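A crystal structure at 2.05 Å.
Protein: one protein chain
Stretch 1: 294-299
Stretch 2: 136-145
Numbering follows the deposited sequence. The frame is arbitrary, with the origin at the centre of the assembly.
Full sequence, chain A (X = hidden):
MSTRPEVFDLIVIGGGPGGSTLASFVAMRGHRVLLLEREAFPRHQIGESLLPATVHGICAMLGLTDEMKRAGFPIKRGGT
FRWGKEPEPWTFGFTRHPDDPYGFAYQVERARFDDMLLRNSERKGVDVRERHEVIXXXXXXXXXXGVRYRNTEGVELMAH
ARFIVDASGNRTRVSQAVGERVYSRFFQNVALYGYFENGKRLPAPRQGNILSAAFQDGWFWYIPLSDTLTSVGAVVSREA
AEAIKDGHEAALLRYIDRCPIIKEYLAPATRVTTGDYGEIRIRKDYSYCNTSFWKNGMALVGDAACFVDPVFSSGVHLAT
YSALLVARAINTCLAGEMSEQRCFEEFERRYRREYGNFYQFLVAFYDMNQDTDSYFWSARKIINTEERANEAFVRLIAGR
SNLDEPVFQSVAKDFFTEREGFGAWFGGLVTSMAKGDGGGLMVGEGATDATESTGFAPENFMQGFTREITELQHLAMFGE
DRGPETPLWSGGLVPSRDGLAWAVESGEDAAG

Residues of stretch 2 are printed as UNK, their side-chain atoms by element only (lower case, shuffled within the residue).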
ATOM      1  N   TRP A 294      16.222  -2.519   7.287  1.00 30.25           N
ATOM      2  CA  TRP A 294      16.658  -2.883   8.646  1.00 32.81           C
ATOM      3  C   TRP A 294      18.098  -2.422   8.925  1.00 34.19           C
ATOM      4  O   TRP A 294      18.867  -2.142   7.997  1.00 34.04           O
ATOM      5  CB  TRP A 294      16.537  -4.392   8.861  1.00 32.92           C
ATOM      6  CG  TRP A 294      17.585  -5.170   8.151  1.00 34.76           C
ATOM      7  CD1 TRP A 294      17.648  -5.429   6.813  1.00 34.99           C
ATOM      8  CD2 TRP A 294      18.734  -5.799   8.738  1.00 36.05           C
ATOM      9  NE1 TRP A 294      18.763  -6.182   6.530  1.00 36.77           N
ATOM     10  CE2 TRP A 294      19.446  -6.425   7.694  1.00 36.62           C
ATOM     11  CE3 TRP A 294      19.221  -5.907  10.048  1.00 36.38           C
ATOM     12  CZ2 TRP A 294      20.631  -7.140   7.916  1.00 36.41           C
ATOM     13  CZ3 TRP A 294      20.397  -6.626  10.267  1.00 35.60           C
ATOM     14  CH2 TRP A 294      21.088  -7.223   9.206  1.00 35.65           C
ATOM     15  N   LYS A 295      18.476  -2.335  10.193  1.00 35.54           N
ATOM     16  CA  LYS A 295      19.894  -2.057  10.484  1.00 37.73           C
ATOM     17  C   LYS A 295      20.526  -3.031  11.484  1.00 38.66           C
ATOM     18  O   LYS A 295      21.262  -3.943  11.084  1.00 40.34           O
ATOM     19  CB  LYS A 295      20.141  -0.576  10.826  1.00 37.28           C
ATOM     20  CG  LYS A 295      19.401  -0.054  12.036  1.00 38.81           C
ATOM     21  CD  LYS A 295      20.008   1.261  12.548  1.00 39.45           C
ATOM     22  CE  LYS A 295      21.542   1.249  12.507  1.00 43.08           C
ATOM     23  NZ  LYS A 295      22.175   2.283  13.390  1.00 44.54           N
ATOM     24  N   ASN A 296      20.248  -2.843  12.765  1.00 38.62           N
ATOM     25  CA  ASN A 296      20.681  -3.761  13.817  1.00 38.53           C
ATOM     26  C   ASN A 296      19.706  -3.520  14.941  1.00 37.34           C
ATOM     27  O   ASN A 296      19.739  -2.464  15.578  1.00 36.83           O
ATOM     28  CB  ASN A 296      22.123  -3.488  14.278  1.00 39.47           C
ATOM     29  CG  ASN A 296      23.145  -4.453  13.661  1.00 42.17           C
ATOM     30  OD1 ASN A 296      22.792  -5.459  13.023  1.00 45.69           O
ATOM     31  ND2 ASN A 296      24.421  -4.151  13.859  1.00 43.60           N
ATOM     32  N   GLY A 297      18.795  -4.471  15.124  1.00 36.57           N
ATOM     33  CA  GLY A 297      17.724  -4.351  16.101  1.00 35.62           C
ATOM     34  C   GLY A 297      16.520  -3.529  15.666  1.00 35.10           C
ATOM     35  O   GLY A 297      15.575  -3.381  16.431  1.00 35.33           O
ATOM     36  N   MET A 298      16.545  -2.973  14.456  1.00 34.04           N
ATOM     37  CA  MET A 298      15.414  -2.179  13.966  1.00 33.46           C
ATOM     38  C   MET A 298      15.022  -2.609  12.562  1.00 32.43           C
ATOM     39  O   MET A 298      15.872  -3.052  11.788  1.00 32.46           O
ATOM     40  CB  MET A 298      15.725  -0.679  14.005  1.00 33.10           C
ATOM     41  CG  MET A 298      14.521   0.250  13.775  1.00 33.81           C
ATOM     42  SD  MET A 298      15.037   1.942  14.003  1.00 34.77           S
ATOM     43  CE  MET A 298      13.655   2.921  13.370  1.00 32.57           C
ATOM     44  N   ALA A 299      13.732  -2.493  12.252  1.00 31.30           N
ATOM     45  CA  ALA A 299      13.211  -2.759  10.905  1.00 29.77           C
ATOM     46  C   ALA A 299      12.087  -1.786  10.555  1.00 28.82           C
ATOM     47  O   ALA A 299      11.481  -1.186  11.448  1.00 28.59           O
ATOM     48  CB  ALA A 299      12.724  -4.166  10.797  1.00 29.66           C
ATOM     49  N   UNK A 136      11.396   9.002  19.704  1.00 36.83           N
ATOM     50  CA  UNK A 136      12.728   8.628  19.258  1.00 36.26           C
ATOM     51  C   UNK A 136      12.917   7.153  19.475  1.00 35.32           C
ATOM     52  O   UNK A 136      12.361   6.593  20.417  1.00 35.63           O
ATOM     53  c   UNK A 136      13.797   9.370  20.079  1.00 36.75           C
ATOM     54  o   UNK A 136      13.205  11.490  20.971  1.00 38.96           O
ATOM     55  o   UNK A 136      14.045  11.434  18.934  1.00 40.94           O
ATOM     56  c   UNK A 136      13.671  10.872  19.987  1.00 38.37           C
ATOM     57  N   UNK A 137      13.705   6.531  18.604  1.00 34.29           N
ATOM     58  CA  UNK A 137      14.270   5.208  18.853  1.00 33.60           C
ATOM     59  C   UNK A 137      15.664   5.402  19.476  1.00 33.45           C
ATOM     60  O   UNK A 137      16.441   6.227  19.006  1.00 33.02           O
ATOM     61  c   UNK A 137      12.998   4.136  16.914  1.00 32.98           C
ATOM     62  c   UNK A 137      14.385   4.366  17.552  1.00 33.46           C
ATOM     63  c   UNK A 137      15.062   3.029  17.826  1.00 32.19           C
ATOM     64  N   UNK A 138      15.979   4.620  20.511  1.00 33.43           N
ATOM     65  CA  UNK A 138      17.236   4.777  21.249  1.00 33.44           C
ATOM     66  C   UNK A 138      18.254   3.726  20.857  1.00 33.63           C
ATOM     67  O   UNK A 138      17.915   2.560  20.687  1.00 33.64           O
ATOM     68  c   UNK A 138      16.993   4.743  22.764  1.00 33.47           C
ATOM     69  c   UNK A 138      16.273   7.146  23.057  1.00 33.73           C
ATOM     70  c   UNK A 138      15.914   5.692  23.299  1.00 33.21           C
ATOM     71  c   UNK A 138      15.629   5.437  24.780  1.00 33.89           C
ATOM     72  N   UNK A 139      19.509   4.152  20.731  1.00 34.03           N
ATOM     73  CA  UNK A 139      20.592   3.276  20.323  1.00 34.49           C
ATOM     74  C   UNK A 139      21.694   3.141  21.370  1.00 35.09           C
ATOM     75  O   UNK A 139      22.047   4.098  22.068  1.00 33.30           O
ATOM     76  c   UNK A 139      21.200   3.756  19.000  1.00 34.70           C
ATOM     77  c   UNK A 139      19.525   2.303  15.912  1.00 38.14           C
ATOM     78  c   UNK A 139      19.299   4.530  17.547  1.00 36.40           C
ATOM     79  c   UNK A 139      18.427   4.368  16.465  1.00 38.36           C
ATOM     80  c   UNK A 139      20.278   3.587  17.818  1.00 35.87           C
ATOM     81  c   UNK A 139      18.543   3.253  15.651  1.00 36.95           C
ATOM     82  c   UNK A 139      20.386   2.474  16.993  1.00 36.84           C
ATOM     83  N   UNK A 140      22.235   1.930  21.439  1.00 36.06           N
ATOM     84  CA  UNK A 140      23.375   1.612  22.270  1.00 37.94           C
ATOM     85  C   UNK A 140      24.084   0.452  21.575  1.00 38.45           C
ATOM     86  O   UNK A 140      23.430  -0.436  21.017  1.00 38.02           O
ATOM     87  c   UNK A 140      25.026   1.641  24.938  1.00 44.93           C
ATOM     88  c   UNK A 140      23.948   0.654  24.607  1.00 41.70           C
ATOM     89  o   UNK A 140      24.724   2.683  25.571  1.00 47.73           O
ATOM     90  c   UNK A 140      22.897   1.230  23.674  1.00 38.46           C
ATOM     91  o   UNK A 140      26.185   1.370  24.566  1.00 45.62           O
ATOM     92  N   UNK A 141      25.413   0.488  21.580  1.00 38.99           N
ATOM     93  CA  UNK A 141      26.223  -0.553  20.952  1.00 40.27           C
ATOM     94  C   UNK A 141      25.943  -0.693  19.469  1.00 40.94           C
ATOM     95  O   UNK A 141      26.054  -1.791  18.913  1.00 41.26           O
ATOM     96  N   UNK A 142      25.583   0.431  18.843  1.00 41.73           N
ATOM     97  CA  UNK A 142      25.225   0.511  17.422  1.00 42.69           C
ATOM     98  C   UNK A 142      23.982  -0.314  17.107  1.00 42.10           C
ATOM     99  O   UNK A 142      23.795  -0.752  15.971  1.00 42.59           O
ATOM    100  c   UNK A 142      28.846   0.111  16.000  1.00 44.77           C
ATOM    101  c   UNK A 142      27.702   0.788  16.736  1.00 44.70           C
ATOM    102  o   UNK A 142      28.571  -0.592  15.001  1.00 47.25           O
ATOM    103  o   UNK A 142      30.013   0.273  16.422  1.00 48.56           O
ATOM    104  c   UNK A 142      26.384   0.050  16.532  1.00 42.88           C
ATOM    105  N   UNK A 143      23.149  -0.537  18.122  1.00 41.15           N
ATOM    106  CA  UNK A 143      21.933  -1.331  17.989  1.00 40.62           C
ATOM    107  C   UNK A 143      20.747  -0.524  18.508  1.00 39.48           C
ATOM    108  O   UNK A 143      20.894   0.254  19.459  1.00 38.73           O
ATOM    109  c   UNK A 143      20.996  -3.676  18.450  1.00 41.94           C
ATOM    110  c   UNK A 143      19.734  -6.637  18.206  1.00 43.65           C
ATOM    111  n   UNK A 143      19.803  -5.720  19.175  1.00 43.41           N
ATOM    112  n   UNK A 143      20.763  -6.838  17.392  1.00 42.75           N
ATOM    113  c   UNK A 143      20.964  -4.860  19.426  1.00 41.69           C
ATOM    114  n   UNK A 143      18.633  -7.365  18.057  1.00 44.75           N
ATOM    115  c   UNK A 143      22.068  -2.642  18.776  1.00 40.50           C
ATOM    116  N   UNK A 144      19.581  -0.680  17.878  1.00 38.49           N
ATOM    117  CA  UNK A 144      18.351  -0.097  18.431  1.00 37.63           C
ATOM    118  C   UNK A 144      18.035  -0.866  19.704  1.00 37.12           C
ATOM    119  O   UNK A 144      18.043  -2.095  19.691  1.00 36.82           O
ATOM    120  c   UNK A 144      17.201  -0.197  17.443  1.00 37.67           C
ATOM    121  N   UNK A 145      17.793  -0.151  20.804  1.00 36.62           N
ATOM    122  CA  UNK A 145      17.627  -0.822  22.108  1.00 36.11           C
ATOM    123  C   UNK A 145      16.363  -0.425  22.845  1.00 36.03           C
ATOM    124  O   UNK A 145      15.985  -1.065  23.824  1.00 35.77           O
ATOM    125  c   UNK A 145      19.363   0.758  23.107  1.00 35.71           C
ATOM    126  c   UNK A 145      18.869  -0.666  23.057  1.00 36.03           C
ATOM    127  c   UNK A 145      19.989  -1.629  22.662  1.00 35.32           C
TER

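Position 136 carries four side-chain atoms, two carbons with two oxygens on the second. That carboxylate on a short stem is aspartate, D136, and it lies out of reach of stretch 1. Position 137 has three carbons, one bearing the other two. Its CB points toward stretch 1, and one terminal carbon lies 3.8 Å from M298 CE; the fork at CB defines valine, V137. At 138 there are four carbons forked at the second, the pattern of leucine, L138, which makes no contact across the interface.

Position 139 shows one carbon followed by a six-carbon ring with no further atom. One ring carbon is 3.6 Å from K295 CD, and the ring carbon farthest from the stem is 4.1 Å from M298 SD. This is phenylalanine, F139. M298 SD sits 69° off the ring normal, an oblique approach, and K295 CD is oblique as well.

Position 140 has three carbons, the third carrying two oxygens: glutamate, E140, remote from stretch 1. Position 141 has no side-chain atom and is glycine, G141; its phi of 60° suits that residue. Its N makes a weak hydrogen bond to E140 OE2 at 3.2 Å. Position 142 repeats the three carbons and two terminal oxygens. Its side chain comes no nearer than 5.4 Å, from its CB to N296 ND2, whereas its backbone O comes within 3.6 Å of N296 CB. It is a second glutamate, E142.

Position 143 has three carbons, a nitrogen, then a carbon carrying two more nitrogens. Its second carbon lies 3.4 Å from N296 O, and the carbon joining the three nitrogens is 3.7 Å from G297 CA, which covers one face of the group. This guanidinium identifies arginine, R143. A type I' turn from E140 to R143 connects the two strands, closed by R143 N to E140 O at 2.9 Å. Position 144 has a single carbon, its CB, 3.8 Å from M298 CB: alanine, A144. Position 145 again has one carbon bearing two, valine, V145, with its CB directed away from stretch 1.

The contact combines one backbone hydrogen bond with side-chain packing. A144 N donates to N296 O at 2.9 Å and 167°, a nearly linear geometry, consistent with the backbone register. Beside it, G297 adopts a phi of 81° and permits close approach: an ideal CB there would lie 2.8 Å from A144 O and 2.9 Å from R143 CG, both clashes. M298, extended with all three chi angles t, spans the apolar side from A144 through its CB to V137 through its CE, with SD near F139. K295 adds its aliphatic CD to the same ring.

Stretch 2 (136-145) DVLFEGERAV
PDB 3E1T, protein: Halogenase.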